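Local coordinates for hypothetical 39.9 kDa protein (Saccharomyces cerevisiae, PDB 2GA8), which acts as an ATP-dependent kinase of the P-loop class and could be involved in assembling the endoplasmic reticulum membrane, at residues E50-F55 against S221-L226; G163-R168 against S188-N193; K294-Y299 against I347-N352. One frame throughout, in Å; residues are numbered along the deposited sequence.

Contact 1 (E50-F55 against S221-L226)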
loop_
_atom_site.group_PDB
_atom_site.type_symbol
_atom_site.label_atom_id
_atom_site.label_comp_id
_atom_site.label_asym_id
_atom_site.label_seq_id
_atom_site.Cartn_x
_atom_site.Cartn_y
_atom_site.Cartn_z
ATOM N N GLU A 50 4.148 -9.397 17.104
ATOM C CA GLU A 50 4.735 -10.270 18.121
ATOM C C GLU A 50 4.566 -9.664 19.510
ATOM O O GLU A 50 4.231 -10.367 20.467
ATOM C CB GLU A 50 6.214 -10.516 17.822
ATOM C CG GLU A 50 6.433 -11.578 16.761
ATOM C CD GLU A 50 7.884 -11.698 16.337
ATOM O OE1 GLU A 50 8.767 -11.668 17.222
ATOM O OE2 GLU A 50 8.137 -11.833 15.118
ATOM N N LYS A 51 4.795 -8.357 19.619
ATOM C CA LYS A 51 4.640 -7.671 20.893
ATOM C C LYS A 51 3.196 -7.799 21.359
ATOM O O LYS A 51 2.930 -8.014 22.545
ATOM C CB LYS A 51 4.987 -6.188 20.752
ATOM C CG LYS A 51 6.464 -5.889 20.595
ATOM C CD LYS A 51 6.668 -4.419 20.257
ATOM C CE LYS A 51 8.134 -4.023 20.304
ATOM N NZ LYS A 51 8.685 -4.119 21.687
ATOM N N TYR A 52 2.260 -7.664 20.424
ATOM C CA TYR A 52 0.855 -7.766 20.781
ATOM C C TYR A 52 0.497 -9.176 21.242
ATOM O O TYR A 52 -0.250 -9.354 22.201
ATOM C CB TYR A 52 -0.034 -7.378 19.597
ATOM C CG TYR A 52 -1.496 -7.285 19.969
ATOM C CD1 TYR A 52 -1.926 -6.394 20.951
ATOM C CD2 TYR A 52 -2.450 -8.095 19.351
ATOM C CE1 TYR A 52 -3.267 -6.310 21.314
ATOM C CE2 TYR A 52 -3.797 -8.021 19.708
ATOM C CZ TYR A 52 -4.195 -7.129 20.687
ATOM O OH TYR A 52 -5.516 -7.050 21.040
ATOM N N HIS A 53 1.033 -10.180 20.556
ATOM C CA HIS A 53 0.750 -11.564 20.917
ATOM C C HIS A 53 1.287 -11.863 22.313
ATOM O O HIS A 53 0.645 -12.560 23.101
ATOM C CB HIS A 53 1.366 -12.506 19.880
ATOM C CG HIS A 53 0.764 -12.371 18.515
ATOM N ND1 HIS A 53 1.437 -12.720 17.364
ATOM C CD2 HIS A 53 -0.452 -11.925 18.117
ATOM C CE1 HIS A 53 0.665 -12.494 16.316
ATOM N NE2 HIS A 53 -0.488 -12.010 16.746
ATOM N N THR A 54 2.459 -11.323 22.619
ATOM C CA THR A 54 3.069 -11.518 23.927
ATOM C C THR A 54 2.175 -10.870 24.981
ATOM O O THR A 54 1.996 -11.399 26.082
ATOM C CB THR A 54 4.475 -10.879 23.978
ATOM O OG1 THR A 54 5.329 -11.524 23.023
ATOM C CG2 THR A 54 5.077 -11.015 25.373
ATOM N N PHE A 55 1.615 -9.716 24.639
ATOM C CA PHE A 55 0.724 -9.002 25.542
ATOM C C PHE A 55 -0.510 -9.856 25.845
ATOM O O PHE A 55 -0.918 -9.993 27.001
ATOM C CB PHE A 55 0.294 -7.678 24.902
ATOM C CG PHE A 55 -0.827 -6.988 25.625
ATOM C CD1 PHE A 55 -0.591 -6.286 26.802
ATOM C CD2 PHE A 55 -2.129 -7.052 25.131
ATOM C CE1 PHE A 55 -1.637 -5.653 27.482
ATOM C CE2 PHE A 55 -3.177 -6.426 25.801
ATOM C CZ PHE A 55 -2.930 -5.725 26.977
ATOM N N SER A 221 -1.379 1.492 29.001
ATOM C CA SER A 221 -0.918 0.472 28.066
ATOM C C SER A 221 -1.571 0.663 26.697
ATOM O O SER A 221 -2.795 0.646 26.585
ATOM C CB SER A 221 -1.264 -0.917 28.599
ATOM O OG SER A 221 -1.057 -1.900 27.605
ATOM N N VAL A 222 -0.758 0.839 25.659
ATOM C CA VAL A 222 -1.306 1.022 24.320
ATOM C C VAL A 222 -2.054 -0.239 23.874
ATOM O O VAL A 222 -3.096 -0.153 23.227
ATOM C CB VAL A 222 -0.196 1.373 23.288
ATOM C CG1 VAL A 222 0.777 0.221 23.129
ATOM C CG2 VAL A 222 -0.837 1.737 21.947
ATOM N N PHE A 223 -1.539 -1.406 24.231
ATOM C CA PHE A 223 -2.208 -2.643 23.840
ATOM C C PHE A 223 -3.540 -2.837 24.563
ATOM O O PHE A 223 -4.486 -3.389 23.994
ATOM C CB PHE A 223 -1.288 -3.842 24.061
ATOM C CG PHE A 223 -0.077 -3.847 23.169
ATOM C CD1 PHE A 223 -0.167 -3.391 21.854
ATOM C CD2 PHE A 223 1.143 -4.338 23.626
ATOM C CE1 PHE A 223 0.938 -3.425 21.006
ATOM C CE2 PHE A 223 2.256 -4.378 22.786
ATOM C CZ PHE A 223 2.151 -3.920 21.469
ATOM N N GLU A 224 -3.616 -2.385 25.811
ATOM C CA GLU A 224 -4.850 -2.488 26.585
ATOM C C GLU A 224 -5.909 -1.601 25.924
ATOM O O GLU A 224 -7.048 -2.019 25.700
ATOM C CB GLU A 224 -4.611 -2.008 28.021
ATOM C CG GLU A 224 -5.826 -2.086 28.927
ATOM C CD GLU A 224 -6.049 -3.478 29.481
ATOM O OE1 GLU A 224 -5.092 -4.039 30.052
ATOM O OE2 GLU A 224 -7.175 -4.006 29.352
ATOM N N LYS A 225 -5.516 -0.374 25.599
ATOM C CA LYS A 225 -6.427 0.575 24.966
ATOM C C LYS A 225 -6.942 0.086 23.616
ATOM O O LYS A 225 -8.137 0.151 23.335
ATOM C CB LYS A 225 -5.724 1.917 24.769
ATOM C CG LYS A 225 -5.269 2.578 26.051
ATOM C CD LYS A 225 -4.511 3.846 25.730
ATOM C CE LYS A 225 -3.894 4.462 26.962
ATOM N NZ LYS A 225 -3.069 5.643 26.595
ATOM N N LEU A 226 -6.043 -0.401 22.770
ATOM C CA LEU A 226 -6.472 -0.869 21.462
ATOM C C LEU A 226 -7.367 -2.105 21.566
ATOM O O LEU A 226 -8.341 -2.239 20.821
ATOM C CB LEU A 226 -5.252 -1.157 20.574
ATOM C CG LEU A 226 -4.371 -2.377 20.826
ATOM C CD1 LEU A 226 -5.034 -3.624 20.244
ATOM C CD2 LEU A 226 -3.013 -2.155 20.164
#
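The F223 ring carries CA of Y52 over one face, 4.2 Å from the ring centroid, and CG1 of V222, from its own segment, over the opposite face; CD2 of L226, also from that segment, lies in plane at its edge. The edge of the Y52 ring also turns toward F223 in an offset edge-to-face pair, the planes 67° apart and CD1 of Y52 lying 3.6 Å from CD1 of F223. F55 is met differently: CB of F223 sits almost over the centre of its ring, 3.4 Å from the centroid, in a close CH-pi contact. CG of F55 stands anti to its backbone N (chi1 169°), and CZ of its ring comes 3.6 Å from E224 N at the start of the opposite helix. Y52, F55 and F223 thus make an aromatic cluster between helices 47-58 and 222-227, whose short segments cross at -81°. The axes come within 10.6 Å, a distance the aromatic side chains span. At the flank, CE1 of Y52 packs 3.4 Å from CD1 of L226, while the Y52 hydroxyl bonds to S227. S221 is the N-cap of its helix, its OG accepting from E224 N at 3.2 Å. An alanine at F55 would probably open a gap over CB of F223 and leave the H59 ring without its stacking mate. F223 also touches L12 of helix 4-17.

Contact 2 (G163-R168 against S188-N193)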
loop_
_atom_site.group_PDB
_atom_site.type_symbol
_atom_site.label_atom_id
_atom_site.label_comp_id
_atom_site.label_asym_id
_atom_site.label_seq_id
_atom_site.Cartn_x
_atom_site.Cartn_y
_atom_site.Cartn_z
ATOM N N GLY A 163 0.983 -4.519 -5.746
ATOM C CA GLY A 163 -0.266 -5.093 -6.196
ATOM C C GLY A 163 -1.048 -4.175 -7.112
ATOM O O GLY A 163 -2.011 -4.596 -7.752
ATOM N N PHE A 164 -0.637 -2.916 -7.185
ATOM C CA PHE A 164 -1.330 -1.957 -8.031
ATOM C C PHE A 164 -0.626 -1.741 -9.359
ATOM O O PHE A 164 -0.971 -0.843 -10.127
ATOM C CB PHE A 164 -1.509 -0.649 -7.265
ATOM C CG PHE A 164 -2.551 -0.744 -6.193
ATOM C CD1 PHE A 164 -3.869 -0.389 -6.462
ATOM C CD2 PHE A 164 -2.239 -1.270 -4.940
ATOM C CE1 PHE A 164 -4.868 -0.560 -5.503
ATOM C CE2 PHE A 164 -3.229 -1.445 -3.974
ATOM C CZ PHE A 164 -4.545 -1.090 -4.257
ATOM N N HIS A 165 0.361 -2.583 -9.629
ATOM C CA HIS A 165 1.081 -2.506 -10.887
ATOM C C HIS A 165 0.054 -2.868 -11.962
ATOM O O HIS A 165 -0.719 -3.813 -11.793
ATOM C CB HIS A 165 2.222 -3.527 -10.895
ATOM C CG HIS A 165 3.316 -3.204 -11.859
ATOM N ND1 HIS A 165 4.221 -2.187 -11.644
ATOM C CD2 HIS A 165 3.645 -3.754 -13.051
ATOM C CE1 HIS A 165 5.060 -2.124 -12.663
ATOM N NE2 HIS A 165 4.732 -3.065 -13.530
ATOM N N LEU A 166 0.019 -2.115 -13.053
ATOM C CA LEU A 166 -0.929 -2.425 -14.115
ATOM C C LEU A 166 -0.546 -3.779 -14.706
ATOM O O LEU A 166 0.638 -4.115 -14.783
ATOM C CB LEU A 166 -0.894 -1.340 -15.192
ATOM C CG LEU A 166 -1.403 0.023 -14.714
ATOM C CD1 LEU A 166 -1.171 1.077 -15.788
ATOM C CD2 LEU A 166 -2.878 -0.093 -14.361
ATOM N N SER A 167 -1.545 -4.560 -15.107
ATOM C CA SER A 167 -1.283 -5.876 -15.674
ATOM C C SER A 167 -0.577 -5.754 -17.013
ATOM O O SER A 167 -0.640 -4.715 -17.674
ATOM C CB SER A 167 -2.587 -6.654 -15.866
ATOM O OG SER A 167 -3.380 -6.069 -16.882
ATOM N N ARG A 168 0.089 -6.827 -17.415
ATOM C CA ARG A 168 0.800 -6.834 -18.681
ATOM C C ARG A 168 -0.168 -6.624 -19.840
ATOM O O ARG A 168 0.160 -5.938 -20.810
ATOM C CB ARG A 168 1.561 -8.148 -18.842
ATOM C CG ARG A 168 2.695 -8.320 -17.835
ATOM C CD ARG A 168 3.387 -9.668 -17.994
ATOM N NE ARG A 168 2.442 -10.774 -17.892
ATOM C CZ ARG A 168 2.254 -11.685 -18.843
ATOM N NH1 ARG A 168 1.370 -12.660 -18.668
ATOM N NH2 ARG A 168 2.951 -11.624 -19.971
ATOM N N SER A 188 3.754 5.857 -14.124
ATOM C CA SER A 188 2.624 5.689 -15.027
ATOM C C SER A 188 2.224 4.247 -15.312
ATOM O O SER A 188 1.258 4.012 -16.042
ATOM C CB SER A 188 2.901 6.409 -16.355
ATOM O OG SER A 188 3.989 5.812 -17.036
ATOM N N THR A 189 2.944 3.283 -14.742
ATOM C CA THR A 189 2.612 1.875 -14.971
ATOM C C THR A 189 1.922 1.223 -13.774
ATOM O O THR A 189 1.904 0.001 -13.648
ATOM C CB THR A 189 3.865 1.033 -15.361
ATOM O OG1 THR A 189 4.852 1.110 -14.329
ATOM C CG2 THR A 189 4.452 1.533 -16.671
ATOM N N PHE A 190 1.343 2.051 -12.908
ATOM C CA PHE A 190 0.616 1.586 -11.721
ATOM C C PHE A 190 -0.762 2.231 -11.757
ATOM O O PHE A 190 -0.915 3.343 -12.277
ATOM C CB PHE A 190 1.296 2.055 -10.434
ATOM C CG PHE A 190 2.573 1.349 -10.114
ATOM C CD1 PHE A 190 2.577 0.243 -9.268
ATOM C CD2 PHE A 190 3.782 1.811 -10.625
ATOM C CE1 PHE A 190 3.769 -0.388 -8.931
ATOM C CE2 PHE A 190 4.980 1.188 -10.295
ATOM C CZ PHE A 190 4.977 0.087 -9.445
ATOM N N ASP A 191 -1.762 1.546 -11.212
ATOM C CA ASP A 191 -3.101 2.122 -11.160
ATOM C C ASP A 191 -3.088 3.091 -9.970
ATOM O O ASP A 191 -3.551 2.760 -8.873
ATOM C CB ASP A 191 -4.159 1.034 -10.933
ATOM C CG ASP A 191 -5.574 1.559 -11.092
ATOM O OD1 ASP A 191 -5.767 2.790 -11.022
ATOM O OD2 ASP A 191 -6.496 0.745 -11.278
ATOM N N SER A 192 -2.537 4.283 -10.185
ATOM C CA SER A 192 -2.459 5.287 -9.130
ATOM C C SER A 192 -3.848 5.713 -8.668
ATOM O O SER A 192 -4.027 6.101 -7.510
ATOM C CB SER A 192 -1.684 6.519 -9.615
ATOM O OG SER A 192 -2.340 7.127 -10.709
ATOM N N ASN A 193 -4.818 5.642 -9.583
ATOM C CA ASN A 193 -6.207 6.004 -9.302
ATOM C C ASN A 193 -6.756 5.149 -8.159
ATOM O O ASN A 193 -7.305 5.661 -7.178
ATOM C CB ASN A 193 -7.107 5.742 -10.527
ATOM C CG ASN A 193 -6.564 6.339 -11.824
ATOM O OD1 ASN A 193 -5.360 6.412 -12.036
ATOM N ND2 ASN A 193 -7.471 6.732 -12.715
#
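H165 turns CG anti to its backbone N (chi1 -158°) and F190 turns CG anti to its carbonyl carbon (chi1 -73°), and these torsions set the CG atoms from which the two rings extend into contact. The pair is edge-to-face, with the imidazole edge toward the phenyl face and the planes 88° apart. The leading atom is ND1 of H165, 3.2 Å above the phenyl plane and offset toward the rim, 3.3 Å from CZ of F190. Over one face of the imidazole, near its centre, lies the carbonyl oxygen of T189, 3.7 Å above the plane. That oxygen also accepts from L166 N at 2.9 Å, while D191 N gives a straight, short bond of 2.7 Å to F164 O. The two bonds frame a single beta bridge between H165 and F190, joining the loop after strand 156-160 to the residues that lead into helix 192-206. Both segments then start a helix: S167 and D191 are N-caps. D191 is also the centre of an inverse gamma turn, and its OD2 takes a bond from G128 N. L166, branched and apolar, packs its CD2 3.8 Å from CB of D191, and a bound mercury ion lies about 4 Å from its side chain. F190 rests against W277 of helix 275-285, and its side chain is about 8 Å from that of K37, which probably binds ATP.

Contact 3 (K294-Y299 against I347-N352)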
loop_
_atom_site.group_PDB
_atom_site.type_symbol
_atom_site.label_atom_id
_atom_site.label_comp_id
_atom_site.label_asym_id
_atom_site.label_seq_id
_atom_site.Cartn_x
_atom_site.Cartn_y
_atom_site.Cartn_z
ATOM N N LYS A 294 11.554 7.774 4.625
ATOM C CA LYS A 294 12.105 7.706 3.283
ATOM C C LYS A 294 13.516 7.166 3.452
ATOM O O LYS A 294 14.307 7.703 4.224
ATOM C CB LYS A 294 12.112 9.103 2.649
ATOM C CG LYS A 294 12.311 9.112 1.142
ATOM C CD LYS A 294 13.755 8.899 0.775
ATOM C CE LYS A 294 13.938 8.901 -0.733
ATOM N NZ LYS A 294 15.364 8.724 -1.087
ATOM N N ILE A 295 13.816 6.086 2.741
ATOM C CA ILE A 295 15.125 5.458 2.833
ATOM C C ILE A 295 16.161 6.146 1.956
ATOM O O ILE A 295 15.922 6.393 0.780
ATOM C CB ILE A 295 15.055 3.967 2.416
ATOM C CG1 ILE A 295 14.038 3.227 3.289
ATOM C CG2 ILE A 295 16.439 3.319 2.538
ATOM C CD1 ILE A 295 13.784 1.790 2.840
ATOM N N ASP A 296 17.305 6.475 2.548
ATOM C CA ASP A 296 18.407 7.088 1.814
ATOM C C ASP A 296 19.348 5.917 1.589
ATOM O O ASP A 296 19.845 5.326 2.545
ATOM C CB ASP A 296 19.094 8.169 2.652
ATOM C CG ASP A 296 18.330 9.484 2.652
ATOM O OD1 ASP A 296 17.259 9.563 2.011
ATOM O OD2 ASP A 296 18.810 10.444 3.291
ATOM N N ILE A 297 19.583 5.578 0.328
ATOM C CA ILE A 297 20.412 4.430 -0.012
ATOM C C ILE A 297 21.919 4.625 -0.072
ATOM O O ILE A 297 22.427 5.739 -0.198
ATOM C CB ILE A 297 19.996 3.834 -1.382
ATOM C CG1 ILE A 297 20.348 4.818 -2.502
ATOM C CG2 ILE A 297 18.506 3.536 -1.394
ATOM C CD1 ILE A 297 20.131 4.268 -3.902
ATOM N N ASP A 298 22.614 3.497 0.041
ATOM C CA ASP A 298 24.062 3.424 -0.075
ATOM C C ASP A 298 24.125 3.078 -1.557
ATOM O O ASP A 298 23.761 1.969 -1.954
ATOM C CB ASP A 298 24.602 2.267 0.770
ATOM C CG ASP A 298 26.080 2.013 0.544
ATOM O OD1 ASP A 298 26.490 1.846 -0.627
ATOM O OD2 ASP A 298 26.833 1.970 1.540
ATOM N N TYR A 299 24.548 4.034 -2.376
ATOM C CA TYR A 299 24.594 3.831 -3.816
ATOM C C TYR A 299 25.238 2.526 -4.279
ATOM O O TYR A 299 24.601 1.715 -4.949
ATOM C CB TYR A 299 25.305 4.998 -4.496
ATOM C CG TYR A 299 25.028 5.081 -5.980
ATOM C CD1 TYR A 299 23.882 5.715 -6.456
ATOM C CD2 TYR A 299 25.902 4.515 -6.911
ATOM C CE1 TYR A 299 23.611 5.791 -7.816
ATOM C CE2 TYR A 299 25.636 4.582 -8.281
ATOM C CZ TYR A 299 24.490 5.228 -8.721
ATOM O OH TYR A 299 24.229 5.336 -10.069
ATOM N N ILE A 347 8.903 14.244 6.676
ATOM C CA ILE A 347 9.540 13.058 6.111
ATOM C C ILE A 347 10.813 12.731 6.887
ATOM O O ILE A 347 11.775 13.500 6.872
ATOM C CB ILE A 347 9.908 13.256 4.626
ATOM C CG1 ILE A 347 8.657 13.600 3.823
ATOM C CG2 ILE A 347 10.540 11.981 4.075
ATOM C CD1 ILE A 347 8.935 13.900 2.370
ATOM N N VAL A 348 10.808 11.592 7.572
ATOM C CA VAL A 348 11.964 11.161 8.348
ATOM C C VAL A 348 12.859 10.284 7.478
ATOM O O VAL A 348 12.486 9.166 7.119
ATOM C CB VAL A 348 11.526 10.361 9.601
ATOM C CG1 VAL A 348 12.745 9.902 10.386
ATOM C CG2 VAL A 348 10.625 11.224 10.475
ATOM N N HIS A 349 14.035 10.802 7.131
ATOM C CA HIS A 349 14.975 10.056 6.296
ATOM C C HIS A 349 15.737 9.034 7.124
ATOM O O HIS A 349 16.312 9.361 8.160
ATOM C CB HIS A 349 15.971 11.001 5.612
ATOM C CG HIS A 349 15.388 11.781 4.473
ATOM N ND1 HIS A 349 14.466 12.790 4.651
ATOM C CD2 HIS A 349 15.603 11.700 3.138
ATOM C CE1 HIS A 349 14.139 13.297 3.475
ATOM N NE2 HIS A 349 14.815 12.653 2.541
ATOM N N ILE A 350 15.743 7.790 6.659
ATOM C CA ILE A 350 16.431 6.725 7.367
ATOM C C ILE A 350 17.431 6.026 6.456
ATOM O O ILE A 350 17.324 6.089 5.232
ATOM C CB ILE A 350 15.432 5.677 7.901
ATOM C CG1 ILE A 350 14.625 5.089 6.741
ATOM C CG2 ILE A 350 14.495 6.324 8.921
ATOM C CD1 ILE A 350 13.704 3.957 7.146
ATOM N N ARG A 351 18.408 5.368 7.069
ATOM C CA ARG A 351 19.429 4.641 6.325
ATOM C C ARG A 351 19.179 3.150 6.492
ATOM O O ARG A 351 18.590 2.716 7.480
ATOM C CB ARG A 351 20.826 4.965 6.864
ATOM C CG ARG A 351 21.223 6.435 6.827
ATOM C CD ARG A 351 21.483 6.926 5.408
ATOM N NE ARG A 351 22.488 6.113 4.727
ATOM C CZ ARG A 351 22.997 6.395 3.533
ATOM N NH1 ARG A 351 22.606 7.480 2.873
ATOM N NH2 ARG A 351 23.891 5.582 2.990
ATOM N N ASN A 352 19.619 2.368 5.514
ATOM C CA ASN A 352 19.491 0.920 5.575
ATOM C C ASN A 352 20.780 0.350 5.010
ATOM O O ASN A 352 20.777 -0.367 4.011
ATOM C CB ASN A 352 18.292 0.428 4.759
ATOM C CG ASN A 352 18.103 -1.071 4.860
ATOM O OD1 ASN A 352 18.156 -1.641 5.951
ATOM N ND2 ASN A 352 17.876 -1.720 3.722
HETATM O O HOH W 1 20.973 3.065 3.217
HETATM O O HOH W 2 21.304 1.321 1.069
#
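D296 and H349 cross on one face of the sheet, carboxylate and imidazole planes 60° apart, with OD1 of D296 at the edge of the ring and 2.9 Å from CD2 of H349. So short an approach is doubtful in detail, but the carboxylate would probably polarise the ring C-H it meets. K294 occupies the same face and lies obliquely to H349, its CB over one face of the imidazole. Its chain bends at chi2 (-78°), and the amine beyond bonds to I295 O at 3.0 Å and forms a salt bridge with D338; the long chain lets the amine serve both a neighbouring carbonyl and D338. R351, also on this face, folds back through two bent torsions until D296 O lies over one face of its guanidinium, 3.3 Å above the plane and toward the rim; NH2 pairs with D353. The other face is largely apolar. There the branched side chains of I295 and I350 cross, CG1 of I295 lying 3.9 Å from CD1 of I350, and both touch L29 of strand 25-30. N352 lies alongside I295, pointing the same way, and its ND2 bonds to S35 O.

Between the two faces the backbones run parallel in a zigzag of bonds: K294 O accepts from I350 N at 2.8 Å, and I350 O accepts from D296 N at 2.7 Å. Past this ladder a water continues the link, donating to D296 O at 2.6 Å and accepting from N352 N at 2.8 Å. Strand 347-351 is an outer strand of a five-stranded parallel sheet ordered 2-3-1-4-5, as in the P-loop kinases related to nucleoside monophosphate kinases, and the C-terminal ends of the two strands, through I297 and N352, lie next to S35 of the probable ATP-binding loop.

In the fold
Contact 2 is the buried one of the three, contact 1 is partly buried at the periphery, and contact 3 lies at the surface. Their elements are distinct: two helices in contact 1, a loop and the lead-in to a helix in contact 2, and neighbouring strands of the parallel sheet in contact 3. Accordingly, ring packing without cross-segment hydrogen bonds holds contact 1, contact 2 combines a ring pair with two backbone bonds, and contact 3 relies on a strand ladder with a polar and a largely apolar face. Contacts 1 and 2 lie on opposite sides of the chain's centre, about 36 Å apart between centres. Contacts 2 and 3 both lie near the probable ATP site, whereas contact 1 is remote from it.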